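Local coordinates for CalS13 (Micromonospora echinospora, PDB 4ZAS), which probably acts as a pyridoxal 5'-phosphate-dependent aminotransferase on nucleotide-linked sugars, and binds dTDP-4-keto-6-deoxyglucose, at residues Ala197-Arg203 with Asp320-Ala324. Numbering follows the deposited sequence.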
loop_
_atom_site.group_PDB
_atom_site.type_symbol
_atom_site.label_atom_id
_atom_site.label_comp_id
_atom_site.label_asym_id
_atom_site.label_seq_id
_atom_site.Cartn_x
_atom_site.Cartn_y
_atom_site.Cartn_z
ATOM N N ALA A 197 14.238 13.070 4.960
ATOM C CA ALA A 197 15.676 13.308 4.901
ATOM C C ALA A 197 16.252 13.305 3.504
ATOM O O ALA A 197 17.459 13.207 3.356
ATOM C CB ALA A 197 16.399 12.263 5.741
ATOM N N TRP A 198 15.421 13.413 2.476
ATOM C CA TRP A 198 15.977 13.470 1.131
ATOM C C TRP A 198 16.963 14.621 1.028
ATOM O O TRP A 198 16.631 15.748 1.350
ATOM C CB TRP A 198 14.895 13.636 0.052
ATOM C CG TRP A 198 15.560 13.931 -1.265
ATOM C CD1 TRP A 198 15.944 15.152 -1.734
ATOM C CD2 TRP A 198 15.952 12.983 -2.257
ATOM N NE1 TRP A 198 16.562 15.022 -2.949
ATOM C CE2 TRP A 198 16.572 13.700 -3.300
ATOM C CE3 TRP A 198 15.849 11.595 -2.362
ATOM C CZ2 TRP A 198 17.069 13.082 -4.438
ATOM C CZ3 TRP A 198 16.354 10.981 -3.487
ATOM C CH2 TRP A 198 16.954 11.725 -4.514
ATOM N N GLY A 199 18.172 14.341 0.567
ATOM C CA GLY A 199 19.157 15.385 0.381
ATOM C C GLY A 199 20.077 15.494 1.579
ATOM O O GLY A 199 21.170 16.064 1.497
ATOM N N ALA A 200 19.630 14.969 2.713
ATOM C CA ALA A 200 20.444 15.057 3.916
ATOM C C ALA A 200 21.745 14.305 3.692
ATOM O O ALA A 200 21.788 13.310 2.963
ATOM C CB ALA A 200 19.699 14.514 5.127
ATOM N N THR A 201 22.809 14.810 4.300
ATOM C CA THR A 201 24.130 14.238 4.133
ATOM C C THR A 201 24.735 14.005 5.520
ATOM O O THR A 201 24.465 14.760 6.444
ATOM C CB THR A 201 25.003 15.149 3.242
ATOM O OG1 THR A 201 25.498 14.382 2.142
ATOM C CG2 THR A 201 26.166 15.774 3.994
ATOM N N TYR A 202 25.478 12.913 5.683
ATOM C CA TYR A 202 26.131 12.617 6.953
ATOM C C TYR A 202 27.582 12.186 6.774
ATOM O O TYR A 202 27.889 11.247 6.048
ATOM C CB TYR A 202 25.353 11.560 7.730
ATOM C CG TYR A 202 26.066 11.114 8.987
ATOM C CD1 TYR A 202 26.154 11.942 10.095
ATOM C CD2 TYR A 202 26.646 9.860 9.066
ATOM C CE1 TYR A 202 26.808 11.528 11.247
ATOM C CE2 TYR A 202 27.299 9.438 10.210
ATOM C CZ TYR A 202 27.383 10.270 11.293
ATOM O OH TYR A 202 28.042 9.832 12.422
ATOM N N ARG A 203 28.477 12.898 7.441
ATOM C CA ARG A 203 29.897 12.665 7.302
ATOM C C ARG A 203 30.325 12.735 5.844
ATOM O O ARG A 203 31.224 12.036 5.418
ATOM C CB ARG A 203 30.242 11.304 7.900
ATOM C CG ARG A 203 30.050 11.257 9.400
ATOM C CD ARG A 203 31.386 11.132 10.002
ATOM N NE ARG A 203 31.688 12.157 10.974
ATOM C CZ ARG A 203 32.904 12.347 11.456
ATOM N NH1 ARG A 203 33.906 11.603 11.007
ATOM N NH2 ARG A 203 33.117 13.294 12.350
ATOM N N ASP A 320 29.678 17.918 11.050
ATOM C CA ASP A 320 30.013 16.743 10.267
ATOM C C ASP A 320 28.785 16.178 9.570
ATOM O O ASP A 320 28.756 15.001 9.211
ATOM C CB ASP A 320 30.661 15.688 11.165
ATOM C CG ASP A 320 29.681 15.090 12.178
ATOM O OD1 ASP A 320 28.554 15.628 12.369
ATOM O OD2 ASP A 320 30.059 14.078 12.806
ATOM N N ARG A 321 27.760 17.004 9.413
ATOM C CA ARG A 321 26.560 16.576 8.694
ATOM C C ARG A 321 25.850 17.784 8.135
ATOM O O ARG A 321 26.014 18.882 8.626
ATOM C CB ARG A 321 25.609 15.777 9.593
ATOM C CG ARG A 321 24.861 16.594 10.622
ATOM C CD ARG A 321 24.434 15.720 11.780
ATOM N NE ARG A 321 25.617 15.264 12.498
ATOM C CZ ARG A 321 25.585 14.545 13.612
ATOM N NH1 ARG A 321 24.419 14.201 14.123
ATOM N NH2 ARG A 321 26.718 14.184 14.222
ATOM N N GLU A 322 25.068 17.566 7.090
ATOM C CA GLU A 322 24.352 18.633 6.407
ATOM C C GLU A 322 22.861 18.332 6.365
ATOM O O GLU A 322 22.392 17.608 5.490
ATOM C CB GLU A 322 24.900 18.808 5.001
ATOM C CG GLU A 322 25.180 20.229 4.619
ATOM C CD GLU A 322 25.839 20.308 3.267
ATOM O OE1 GLU A 322 26.208 19.240 2.724
ATOM O OE2 GLU A 322 25.965 21.430 2.739
ATOM N N PRO A 323 22.116 18.873 7.331
ATOM C CA PRO A 323 20.682 18.621 7.501
ATOM C C PRO A 323 19.846 19.090 6.322
ATOM O O PRO A 323 20.276 19.963 5.565
ATOM C CB PRO A 323 20.335 19.414 8.759
ATOM C CG PRO A 323 21.610 19.551 9.477
ATOM C CD PRO A 323 22.670 19.665 8.441
ATOM N N ALA A 324 18.658 18.503 6.179
ATOM C CA ALA A 324 17.768 18.815 5.061
ATOM C C ALA A 324 16.747 19.870 5.431
ATOM O O ALA A 324 16.149 20.479 4.549
ATOM C CB ALA A 324 17.051 17.551 4.566
#
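R321 and Y202 run side by side on one face of a short antiparallel ribbon. R321 CB lies 3.5 Å from T201 O and meets the tyrosine ring at the edge, near CD1. With CG set between the backbone N and the carbonyl carbon (chi1 73°) and a further bend at chi3, the chain brings its guanidinium alongside the ring: Y202 CE1 lies over one face of the R321 guanidinium, toward its rim, with R321 NH2 at the edge of the ring and the two planes 84° apart. R321 NE and R321 NH2 both donate to D320 OD1, each at 3.0 Å, in a salt bridge, while R321 NH1 makes a weak hydrogen bond to P167 O. The ribbon pairs strands 201-202 and 321-322, the latter at the edge of a small three-stranded antiparallel sheet completed by 205-206 and separate from the large mixed sheet of this aminotransferase fold. T201 and E322 form its hydrogen-bonded pair, Y202 and R321 the non-hydrogen-bonded one. R203 N extends the ladder to D320 O at 2.8 Å. In a second salt bridge R203 NE and R203 NH2 reach D320 OD2 at 3.1 and 3.2 Å, so D320 joins two arginines in one network. Y202 OH is hydrogen-bonded to N171 N, in helix 170-180.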